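PDB 5CZ3: probable host range protein 2-3 from Myxoma virus, which probably acts as a host-range factor that lets the virus multiply in different cell types, as a member of the poxvirus C7 family. Local coordinates for residues K45-L51 with Y89-V95; D12-I16 with D147-W151; P65-N71 with D98-Y104. One frame throughout, in Å; residues are numbered along the deposited sequence.

Contact 1: residues K45-L51 with Y89-V95; sequences KYITFIL and YKVVIYV
Residues 45-51 and 89-95 run antiparallel as neighbouring strands, their axes 4.7 Å apart at closest approach and their directions 157° apart. They are adjacent inner strands of the antiparallel sheet in this beta-sandwich. Lys45, Ile47, Phe49 and Leu51 form hydrogen-bonded pairs with Val95, Ile93, Val91 and Tyr89. Each of these pairs exchanges two backbone bonds; that from Phe49 N to Val91 O is 2.8 Å long and nearly straight. Between them lie the non-hydrogen-bonded pairs, where CA-H groups approach carbonyls, as Tyr46 CA does Ile93 O.

The two faces differ. Ile47, Phe49, Leu51, Val91, Ile93 and Val95 point into the sandwich, where strands 34-40, 67-70 and 99-104 of the other sheet pack on them. Phe49 and Val91 run alongside each other from the sheet, with Phe49 CB 3.6 Å from Val91 CG1. Ile93 places CG1 between its own backbone N and carbonyl carbon (chi1 61°). This turns the branch toward the other strand, and its CD1 meets the edge of the Phe49 ring at CE1, 3.6 Å away. Ile47 CD1 reaches Val95 CG2.

The other face is more exposed at Tyr46, Lys90, Val92 and Tyr94. Thr48 CG2 touches Lys90 CE, and Thr48 OG1 lies against Val92 CG2. Lys45 is on the inner-face side, but its amine reaches out to Asp123 in a salt bridge and to Thr122 in a hydrogen bond. On the outer face Tyr46 and Tyr94 make an edge-to-face pair, with planes at 53° and centroids 5.0 Å apart. Tyr94 CD1 sits over the centre of the Tyr46 ring, 3.7 Å from Tyr46 CZ.

Contact 2: residues D12-I16 with D147-W151; sequences DVFLI and DKRRW
Arg150 meets Asp12 in a salt bridge, with NH1 2.6 Å from Asp12 OD2 and an N-H...O angle of 172°, nearly straight. The bond uses the anti lone pair of OD2. The carboxylate stands 88° to the guanidinium plane, yet OD2 lies close to that plane. The same NH1 also bonds to Asp147 OD1 at 2.9 Å, which it meets from above the carboxylate plane. One nitrogen thus grips two acids whose nearest oxygens, Asp12 OD2 and Asp147 OD1, are 4.5 Å apart; its positive charge probably eases their repulsion. Other polar atoms of the network have partners outside it. Arg150 NH2 bridges to Glu54, Asp147 OD2 to Lys23, and Asp12 OD1 accepts from the backbone N of His24.

This network ties strand 10-15 of the antiparallel sheet to residues 147-151, near the end of the modelled chain. Apolar contacts lie beside it. Trp151 CZ3 sits over one face of the Phe14 ring, toward its rim, 3.5 Å from Phe14 CD2. Arg150 NH1 lies at the edge of that ring. Phe14 CZ touches Asp147 CG at 3.5 Å. At the other end Ile16 CD1 reaches Trp151 CZ2, 4.0 Å away.

Contact 3: residues P65-N71 with D98-Y104; sequences PIHMRLN and DALARFY
His67 to Leu70 pair antiparallel with Ala101 to Tyr104 in the mixed sheet of the beta-sandwich, and the two faces pack differently. The inner face is tight. With chi1 at 173°, Met68 swings CG away from its own backbone N and runs extended across Phe103. Its CG lies over the ring face, toward the rim, while SD makes an oblique Met-aromatic contact, 3.6 Å from Phe103 CE1. Met68 CE continues to Ala101 CB at 3.7 Å. Ile93 of the opposing sheet packs on Met68 and Leu70.

The outer face is more open. His67 and Arg69 are exposed there, and Tyr104 partly so. Tyr104 leans across the neighbouring strand and takes His67 CB over its ring face in a CH-pi contact, 3.8 Å from the centroid. Arg69 CG comes to the edge of the same ring. The Arg69 guanidinium lies almost parallel to the ring plane, and its NH1 bonds to Gly72 O.

Beyond the last bridge, Asn71 still joins the strands. Its backbone N donates to Leu100 O. Its side chain returns the bond: Asn71 OD1 accepts from Leu100 N at 2.9 Å, with an angle of 171°.

How the contacts relate
Contacts 1 and 2 share the antiparallel sheet, where strands 45-54 and 10-15 are neighbours. Their centres are 12 Å apart, and backbone bonds probably join Ile50 to Phe14 and Thr48 to Ile16. Contact 3 belongs to the mixed sheet. It faces contact 1 across the sandwich interior, 11 Å away between centres, and Tyr89 touches Ile66 while Leu51 touches Phe103. Contacts 2 and 3 lie 18 Å apart between centres and do not touch. Along the chain contact 2 encloses both others, joining an early strand to the last modelled residues. The segments of contacts 1 and 3 alternate (45-51, 65-71, 89-95, 98-104), so the chain passes back and forth between the two sheets.

Contact 1: residues K45-L51 with Y89-V95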
loop_
_atom_site.group_PDB
_atom_site.type_symbol
_atom_site.label_atom_id
_atom_site.label_comp_id
_atom_site.label_asym_id
_atom_site.label_seq_id
_atom_site.Cartn_x
_atom_site.Cartn_y
_atom_site.Cartn_z
ATOM N N LYS A 45 -17.416 9.335 1.433
ATOM C CA LYS A 45 -16.899 9.046 0.100
ATOM C C LYS A 45 -16.366 7.628 -0.045
ATOM O O LYS A 45 -16.164 6.918 0.940
ATOM C CB LYS A 45 -15.792 10.040 -0.262
ATOM C CG LYS A 45 -14.546 9.912 0.598
ATOM C CD LYS A 45 -13.518 10.977 0.254
ATOM C CE LYS A 45 -14.096 12.374 0.414
ATOM N NZ LYS A 45 -13.076 13.429 0.157
ATOM N N TYR A 46 -16.149 7.225 -1.293
ATOM C CA TYR A 46 -15.497 5.960 -1.594
ATOM C C TYR A 46 -14.027 6.205 -1.907
ATOM O O TYR A 46 -13.696 7.056 -2.731
ATOM C CB TYR A 46 -16.178 5.260 -2.773
ATOM C CG TYR A 46 -17.519 4.642 -2.447
ATOM C CD1 TYR A 46 -17.606 3.345 -1.957
ATOM C CD2 TYR A 46 -18.698 5.350 -2.635
ATOM C CE1 TYR A 46 -18.828 2.773 -1.662
ATOM C CE2 TYR A 46 -19.925 4.786 -2.343
ATOM C CZ TYR A 46 -19.985 3.496 -1.856
ATOM O OH TYR A 46 -21.204 2.927 -1.564
ATOM N N ILE A 47 -13.147 5.463 -1.246
ATOM C CA ILE A 47 -11.718 5.589 -1.497
ATOM C C ILE A 47 -11.193 4.346 -2.205
ATOM O O ILE A 47 -11.290 3.234 -1.686
ATOM C CB ILE A 47 -10.932 5.815 -0.196
ATOM C CG1 ILE A 47 -11.439 7.070 0.514
ATOM C CG2 ILE A 47 -9.445 5.943 -0.487
ATOM C CD1 ILE A 47 -10.784 7.319 1.849
ATOM N N THR A 48 -10.643 4.543 -3.399
ATOM C CA THR A 48 -10.155 3.439 -4.215
ATOM C C THR A 48 -8.643 3.283 -4.094
ATOM O O THR A 48 -7.890 4.224 -4.345
ATOM C CB THR A 48 -10.522 3.633 -5.701
ATOM O OG1 THR A 48 -11.937 3.819 -5.831
ATOM C CG2 THR A 48 -10.098 2.424 -6.522
ATOM N N PHE A 49 -8.204 2.092 -3.700
ATOM C CA PHE A 49 -6.782 1.774 -3.642
ATOM C C PHE A 49 -6.395 0.819 -4.763
ATOM O O PHE A 49 -7.036 -0.213 -4.954
ATOM C CB PHE A 49 -6.405 1.144 -2.299
ATOM C CG PHE A 49 -6.644 2.030 -1.112
ATOM C CD1 PHE A 49 -7.888 2.083 -0.508
ATOM C CD2 PHE A 49 -5.614 2.789 -0.581
ATOM C CE1 PHE A 49 -8.105 2.889 0.590
ATOM C CE2 PHE A 49 -5.826 3.597 0.517
ATOM C CZ PHE A 49 -7.073 3.648 1.103
ATOM N N ILE A 50 -5.344 1.159 -5.500
ATOM C CA ILE A 50 -4.747 0.212 -6.430
ATOM C C ILE A 50 -3.316 -0.081 -5.998
ATOM O O ILE A 50 -2.474 0.816 -5.946
ATOM C CB ILE A 50 -4.772 0.727 -7.881
ATOM C CG1 ILE A 50 -6.196 0.658 -8.432
ATOM C CG2 ILE A 50 -3.840 -0.097 -8.757
ATOM C CD1 ILE A 50 -6.310 1.028 -9.889
ATOM N N LEU A 51 -3.054 -1.340 -5.666
ATOM C CA LEU A 51 -1.730 -1.761 -5.227
ATOM C C LEU A 51 -1.053 -2.584 -6.309
ATOM O O LEU A 51 -1.567 -3.625 -6.722
ATOM C CB LEU A 51 -1.809 -2.572 -3.928
ATOM C CG LEU A 51 -2.409 -1.924 -2.676
ATOM C CD1 LEU A 51 -3.928 -2.040 -2.657
ATOM C CD2 LEU A 51 -1.809 -2.536 -1.419
ATOM N N TYR A 89 -3.670 -5.528 -7.123
ATOM C CA TYR A 89 -4.802 -5.528 -6.204
ATOM C C TYR A 89 -5.620 -4.247 -6.338
ATOM O O TYR A 89 -5.080 -3.181 -6.639
ATOM C CB TYR A 89 -4.327 -5.679 -4.756
ATOM C CG TYR A 89 -3.659 -6.997 -4.427
ATOM C CD1 TYR A 89 -2.303 -7.189 -4.660
ATOM C CD2 TYR A 89 -4.380 -8.040 -3.859
ATOM C CE1 TYR A 89 -1.688 -8.389 -4.348
ATOM C CE2 TYR A 89 -3.773 -9.241 -3.543
ATOM C CZ TYR A 89 -2.428 -9.410 -3.791
ATOM O OH TYR A 89 -1.824 -10.605 -3.478
ATOM N N LYS A 90 -6.923 -4.356 -6.108
ATOM C CA LYS A 90 -7.795 -3.188 -6.088
ATOM C C LYS A 90 -8.832 -3.328 -4.984
ATOM O O LYS A 90 -9.579 -4.305 -4.944
ATOM C CB LYS A 90 -8.486 -2.993 -7.439
ATOM C CG LYS A 90 -9.447 -1.807 -7.470
ATOM C CD LYS A 90 -10.022 -1.581 -8.861
ATOM C CE LYS A 90 -10.988 -0.402 -8.875
ATOM N NZ LYS A 90 -11.510 -0.118 -10.242
ATOM N N VAL A 91 -8.873 -2.354 -4.082
ATOM C CA VAL A 91 -9.855 -2.373 -3.009
ATOM C C VAL A 91 -10.548 -1.016 -2.897
ATOM O O VAL A 91 -9.928 0.033 -3.070
ATOM C CB VAL A 91 -9.210 -2.771 -1.651
ATOM C CG1 VAL A 91 -8.160 -1.764 -1.222
ATOM C CG2 VAL A 91 -10.271 -2.932 -0.574
ATOM N N VAL A 92 -11.849 -1.052 -2.641
ATOM C CA VAL A 92 -12.632 0.160 -2.461
ATOM C C VAL A 92 -13.307 0.137 -1.097
ATOM O O VAL A 92 -14.030 -0.803 -0.769
ATOM C CB VAL A 92 -13.693 0.321 -3.566
ATOM C CG1 VAL A 92 -14.599 1.504 -3.268
ATOM C CG2 VAL A 92 -13.024 0.479 -4.928
ATOM N N ILE A 93 -13.054 1.167 -0.299
ATOM C CA ILE A 93 -13.672 1.277 1.014
ATOM C C ILE A 93 -14.640 2.447 1.048
ATOM O O ILE A 93 -14.514 3.394 0.271
ATOM C CB ILE A 93 -12.625 1.458 2.127
ATOM C CG1 ILE A 93 -11.823 2.740 1.898
ATOM C CG2 ILE A 93 -11.703 0.253 2.189
ATOM C CD1 ILE A 93 -10.832 3.046 2.999
ATOM N N TYR A 94 -15.611 2.374 1.949
ATOM C CA TYR A 94 -16.544 3.469 2.148
ATOM C C TYR A 94 -16.366 4.059 3.539
ATOM O O TYR A 94 -16.497 3.354 4.539
ATOM C CB TYR A 94 -17.984 2.998 1.951
ATOM C CG TYR A 94 -19.006 4.052 2.301
ATOM C CD1 TYR A 94 -19.324 5.063 1.403
ATOM C CD2 TYR A 94 -19.647 4.042 3.532
ATOM C CE1 TYR A 94 -20.255 6.033 1.722
ATOM C CE2 TYR A 94 -20.577 5.004 3.857
ATOM C CZ TYR A 94 -20.878 5.997 2.951
ATOM O OH TYR A 94 -21.806 6.960 3.270
ATOM N N VAL A 95 -16.069 5.353 3.599
ATOM C CA VAL A 95 -15.848 6.019 4.876
ATOM C C VAL A 95 -16.790 7.202 5.067
ATOM O O VAL A 95 -17.174 7.869 4.106
ATOM C CB VAL A 95 -14.392 6.507 5.012
ATOM C CG1 VAL A 95 -13.447 5.321 5.150
ATOM C CG2 VAL A 95 -14.005 7.375 3.823
#

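Contact 2: residues D12-I16 with D147-W151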
loop_
_atom_site.group_PDB
_atom_site.type_symbol
_atom_site.label_atom_id
_atom_site.label_comp_id
_atom_site.label_asym_id
_atom_site.label_seq_id
_atom_site.Cartn_x
_atom_site.Cartn_y
_atom_site.Cartn_z
ATOM N N ASP A 12 3.920 -0.353 -5.092
ATOM C CA ASP A 12 3.376 0.995 -5.190
ATOM C C ASP A 12 1.898 0.989 -4.813
ATOM O O ASP A 12 1.166 0.058 -5.151
ATOM C CB ASP A 12 3.550 1.561 -6.601
ATOM C CG ASP A 12 5.003 1.776 -6.972
ATOM O OD1 ASP A 12 5.839 1.971 -6.063
ATOM O OD2 ASP A 12 5.303 1.759 -8.184
ATOM N N VAL A 13 1.465 2.027 -4.106
ATOM C CA VAL A 13 0.066 2.153 -3.714
ATOM C C VAL A 13 -0.518 3.451 -4.257
ATOM O O VAL A 13 0.008 4.533 -3.996
ATOM C CB VAL A 13 -0.099 2.114 -2.186
ATOM C CG1 VAL A 13 -1.561 2.301 -1.805
ATOM C CG2 VAL A 13 0.439 0.804 -1.632
ATOM N N PHE A 14 -1.605 3.340 -5.014
ATOM C CA PHE A 14 -2.213 4.503 -5.651
ATOM C C PHE A 14 -3.619 4.779 -5.130
ATOM O O PHE A 14 -4.464 3.886 -5.095
ATOM C CB PHE A 14 -2.257 4.314 -7.169
ATOM C CG PHE A 14 -0.914 4.054 -7.790
ATOM C CD1 PHE A 14 -0.105 5.105 -8.190
ATOM C CD2 PHE A 14 -0.460 2.757 -7.977
ATOM C CE1 PHE A 14 1.131 4.867 -8.763
ATOM C CE2 PHE A 14 0.775 2.514 -8.551
ATOM C CZ PHE A 14 1.572 3.570 -8.944
ATOM N N LEU A 15 -3.860 6.021 -4.724
ATOM C CA LEU A 15 -5.199 6.460 -4.346
ATOM C C LEU A 15 -5.815 7.210 -5.523
ATOM O O LEU A 15 -5.480 8.367 -5.780
ATOM C CB LEU A 15 -5.164 7.338 -3.092
ATOM C CG LEU A 15 -5.082 6.612 -1.742
ATOM C CD1 LEU A 15 -3.727 5.947 -1.537
ATOM C CD2 LEU A 15 -5.396 7.562 -0.592
ATOM N N ILE A 16 -6.719 6.534 -6.226
ATOM C CA ILE A 16 -7.194 6.974 -7.535
ATOM C C ILE A 16 -7.892 8.331 -7.536
ATOM O O ILE A 16 -7.454 9.257 -8.220
ATOM C CB ILE A 16 -8.158 5.934 -8.141
ATOM C CG1 ILE A 16 -7.505 4.550 -8.153
ATOM C CG2 ILE A 16 -8.576 6.343 -9.541
ATOM C CD1 ILE A 16 -6.145 4.524 -8.816
ATOM N N ASP A 147 2.224 5.166 -14.897
ATOM C CA ASP A 147 1.842 4.308 -13.785
ATOM C C ASP A 147 0.459 3.710 -14.008
ATOM O O ASP A 147 0.206 2.564 -13.640
ATOM C CB ASP A 147 1.872 5.085 -12.468
ATOM C CG ASP A 147 3.202 4.965 -11.751
ATOM O OD1 ASP A 147 3.842 3.899 -11.861
ATOM O OD2 ASP A 147 3.608 5.937 -11.077
ATOM N N LYS A 148 -0.430 4.491 -14.614
ATOM C CA LYS A 148 -1.796 4.046 -14.867
ATOM C C LYS A 148 -1.831 2.853 -15.813
ATOM O O LYS A 148 -2.627 1.931 -15.636
ATOM C CB LYS A 148 -2.637 5.190 -15.438
ATOM C CG LYS A 148 -2.982 6.268 -14.425
ATOM C CD LYS A 148 -3.733 7.420 -15.070
ATOM C CE LYS A 148 -4.100 8.481 -14.043
ATOM N NZ LYS A 148 -4.870 9.602 -14.650
ATOM N N ARG A 149 -0.959 2.869 -16.813
ATOM C CA ARG A 149 -0.916 1.797 -17.797
ATOM C C ARG A 149 -0.309 0.517 -17.226
ATOM O O ARG A 149 -0.334 -0.528 -17.874
ATOM C CB ARG A 149 -0.143 2.249 -19.038
ATOM C CG ARG A 149 -0.868 3.317 -19.846
ATOM N N ARG A 150 0.224 0.595 -16.011
ATOM C CA ARG A 150 0.755 -0.588 -15.342
ATOM C C ARG A 150 -0.372 -1.523 -14.915
ATOM O O ARG A 150 -0.144 -2.709 -14.678
ATOM C CB ARG A 150 1.603 -0.196 -14.130
ATOM C CG ARG A 150 2.909 0.500 -14.482
ATOM C CD ARG A 150 3.613 1.018 -13.238
ATOM N NE ARG A 150 4.076 -0.057 -12.365
ATOM C CZ ARG A 150 4.445 0.119 -11.099
ATOM N NH1 ARG A 150 4.396 1.327 -10.555
ATOM N NH2 ARG A 150 4.855 -0.913 -10.374
ATOM N N TRP A 151 -1.586 -0.990 -14.816
ATOM C CA TRP A 151 -2.741 -1.815 -14.473
ATOM C C TRP A 151 -3.861 -1.706 -15.509
ATOM O O TRP A 151 -4.744 -2.561 -15.567
ATOM C CB TRP A 151 -3.270 -1.455 -13.078
ATOM C CG TRP A 151 -3.846 -0.071 -12.933
ATOM C CD1 TRP A 151 -5.086 0.346 -13.325
ATOM C CD2 TRP A 151 -3.220 1.062 -12.314
ATOM N NE1 TRP A 151 -5.263 1.671 -13.007
ATOM C CE2 TRP A 151 -4.133 2.134 -12.386
ATOM C CE3 TRP A 151 -1.975 1.277 -11.716
ATOM C CZ2 TRP A 151 -3.840 3.401 -11.881
ATOM C CZ3 TRP A 151 -1.686 2.537 -11.214
ATOM C CH2 TRP A 151 -2.614 3.582 -11.302
#

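Contact 3: residues P65-N71 with D98-Y104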
loop_
_atom_site.group_PDB
_atom_site.type_symbol
_atom_site.label_atom_id
_atom_site.label_comp_id
_atom_site.label_asym_id
_atom_site.label_seq_id
_atom_site.Cartn_x
_atom_site.Cartn_y
_atom_site.Cartn_z
ATOM N N PRO A 65 -0.225 -13.301 0.567
ATOM C CA PRO A 65 -1.314 -12.406 0.163
ATOM C C PRO A 65 -1.198 -11.045 0.839
ATOM O O PRO A 65 -0.502 -10.924 1.847
ATOM C CB PRO A 65 -2.578 -13.141 0.635
ATOM C CG PRO A 65 -2.126 -14.520 1.045
ATOM C CD PRO A 65 -0.698 -14.380 1.448
ATOM N N ILE A 66 -1.860 -10.034 0.286
ATOM C CA ILE A 66 -1.975 -8.748 0.962
ATOM C C ILE A 66 -3.317 -8.672 1.672
ATOM O O ILE A 66 -4.363 -8.880 1.058
ATOM C CB ILE A 66 -1.854 -7.557 -0.008
ATOM C CG1 ILE A 66 -0.499 -7.569 -0.715
ATOM C CG2 ILE A 66 -2.057 -6.245 0.736
ATOM C CD1 ILE A 66 -0.233 -6.335 -1.548
ATOM N N HIS A 67 -3.287 -8.386 2.968
ATOM C CA HIS A 67 -4.516 -8.230 3.731
ATOM C C HIS A 67 -4.693 -6.780 4.161
ATOM O O HIS A 67 -3.771 -5.972 4.045
ATOM C CB HIS A 67 -4.515 -9.154 4.950
ATOM C CG HIS A 67 -4.335 -10.599 4.608
ATOM N ND1 HIS A 67 -3.196 -11.305 4.933
ATOM C CD2 HIS A 67 -5.146 -11.471 3.963
ATOM C CE1 HIS A 67 -3.316 -12.549 4.507
ATOM N NE2 HIS A 67 -4.490 -12.676 3.914
ATOM N N MET A 68 -5.881 -6.450 4.654
ATOM C CA MET A 68 -6.165 -5.084 5.072
ATOM C C MET A 68 -7.238 -5.016 6.152
ATOM O O MET A 68 -8.221 -5.759 6.117
ATOM C CB MET A 68 -6.587 -4.239 3.867
ATOM C CG MET A 68 -7.078 -2.842 4.217
ATOM S SD MET A 68 -8.028 -2.080 2.888
ATOM C CE MET A 68 -8.394 -0.486 3.612
ATOM N N ARG A 69 -7.034 -4.126 7.117
ATOM C CA ARG A 69 -8.062 -3.806 8.094
ATOM C C ARG A 69 -8.343 -2.310 8.104
ATOM O O ARG A 69 -7.426 -1.499 8.240
ATOM C CB ARG A 69 -7.656 -4.266 9.494
ATOM C CG ARG A 69 -7.612 -5.768 9.667
ATOM C CD ARG A 69 -7.605 -6.136 11.138
ATOM N NE ARG A 69 -7.526 -7.580 11.337
ATOM C CZ ARG A 69 -8.582 -8.364 11.531
ATOM N NH1 ARG A 69 -9.800 -7.844 11.554
ATOM N NH2 ARG A 69 -8.419 -9.669 11.704
ATOM N N LEU A 70 -9.614 -1.954 7.951
ATOM C CA LEU A 70 -10.042 -0.567 8.067
ATOM C C LEU A 70 -10.722 -0.359 9.412
ATOM O O LEU A 70 -11.797 -0.905 9.658
ATOM C CB LEU A 70 -10.990 -0.186 6.928
ATOM C CG LEU A 70 -11.474 1.265 6.938
ATOM C CD1 LEU A 70 -10.317 2.215 6.663
ATOM C CD2 LEU A 70 -12.597 1.476 5.935
ATOM N N ASN A 71 -10.084 0.429 10.273
ATOM C CA ASN A 71 -10.576 0.677 11.625
ATOM C C ASN A 71 -10.831 -0.619 12.389
ATOM O O ASN A 71 -11.803 -0.728 13.137
ATOM C CB ASN A 71 -11.852 1.524 11.587
ATOM C CG ASN A 71 -11.621 2.903 10.999
ATOM O OD1 ASN A 71 -10.538 3.475 11.132
ATOM N ND2 ASN A 71 -12.641 3.444 10.344
ATOM N N ASP A 98 -13.008 10.116 9.597
ATOM C CA ASP A 98 -11.590 9.763 9.567
ATOM C C ASP A 98 -11.396 8.274 9.831
ATOM O O ASP A 98 -12.069 7.695 10.681
ATOM C CB ASP A 98 -10.803 10.584 10.589
ATOM C CG ASP A 98 -10.813 12.067 10.279
ATOM O OD1 ASP A 98 -11.221 12.439 9.158
ATOM O OD2 ASP A 98 -10.409 12.861 11.153
ATOM N N ALA A 99 -10.480 7.659 9.093
ATOM C CA ALA A 99 -10.272 6.221 9.193
ATOM C C ALA A 99 -8.803 5.846 9.056
ATOM O O ALA A 99 -8.017 6.568 8.444
ATOM C CB ALA A 99 -11.098 5.498 8.140
ATOM N N LEU A 100 -8.441 4.706 9.633
ATOM C CA LEU A 100 -7.088 4.182 9.515
ATOM C C LEU A 100 -7.092 2.895 8.702
ATOM O O LEU A 100 -7.823 1.956 9.010
ATOM C CB LEU A 100 -6.478 3.941 10.897
ATOM C CG LEU A 100 -5.125 3.229 10.953
ATOM C CD1 LEU A 100 -4.100 3.908 10.053
ATOM C CD2 LEU A 100 -4.628 3.177 12.387
ATOM N N ALA A 101 -6.275 2.862 7.655
ATOM C CA ALA A 101 -6.183 1.688 6.802
ATOM C C ALA A 101 -4.835 0.999 6.981
ATOM O O ALA A 101 -3.784 1.600 6.754
ATOM C CB ALA A 101 -6.399 2.069 5.348
ATOM N N ARG A 102 -4.873 -0.263 7.395
ATOM C CA ARG A 102 -3.654 -1.033 7.596
ATOM C C ARG A 102 -3.523 -2.167 6.589
ATOM O O ARG A 102 -4.311 -3.109 6.605
ATOM C CB ARG A 102 -3.609 -1.609 9.012
ATOM C CG ARG A 102 -3.476 -0.577 10.115
ATOM C CD ARG A 102 -3.064 -1.250 11.412
ATOM N NE ARG A 102 -2.371 -0.335 12.313
ATOM C CZ ARG A 102 -2.949 0.281 13.337
ATOM N NH1 ARG A 102 -4.233 0.077 13.592
ATOM N NH2 ARG A 102 -2.244 1.099 14.106
ATOM N N PHE A 103 -2.525 -2.075 5.718
ATOM C CA PHE A 103 -2.191 -3.184 4.834
ATOM C C PHE A 103 -1.068 -3.998 5.463
ATOM O O PHE A 103 -0.183 -3.439 6.108
ATOM C CB PHE A 103 -1.787 -2.681 3.447
ATOM C CG PHE A 103 -2.918 -2.064 2.678
ATOM C CD1 PHE A 103 -3.783 -2.857 1.941
ATOM C CD2 PHE A 103 -3.119 -0.694 2.691
ATOM C CE1 PHE A 103 -4.828 -2.295 1.232
ATOM C CE2 PHE A 103 -4.162 -0.125 1.984
ATOM C CZ PHE A 103 -5.017 -0.928 1.254
ATOM N N TYR A 104 -1.110 -5.316 5.287
ATOM C CA TYR A 104 -0.124 -6.187 5.917
ATOM C C TYR A 104 -0.053 -7.568 5.277
ATOM O O TYR A 104 -1.051 -8.092 4.781
ATOM C CB TYR A 104 -0.424 -6.334 7.413
ATOM C CG TYR A 104 -1.781 -6.930 7.725
ATOM C CD1 TYR A 104 -2.924 -6.140 7.737
ATOM C CD2 TYR A 104 -1.917 -8.281 8.019
ATOM C CE1 TYR A 104 -4.166 -6.679 8.025
ATOM C CE2 TYR A 104 -3.155 -8.830 8.308
ATOM C CZ TYR A 104 -4.274 -8.024 8.311
ATOM O OH TYR A 104 -5.508 -8.563 8.599
#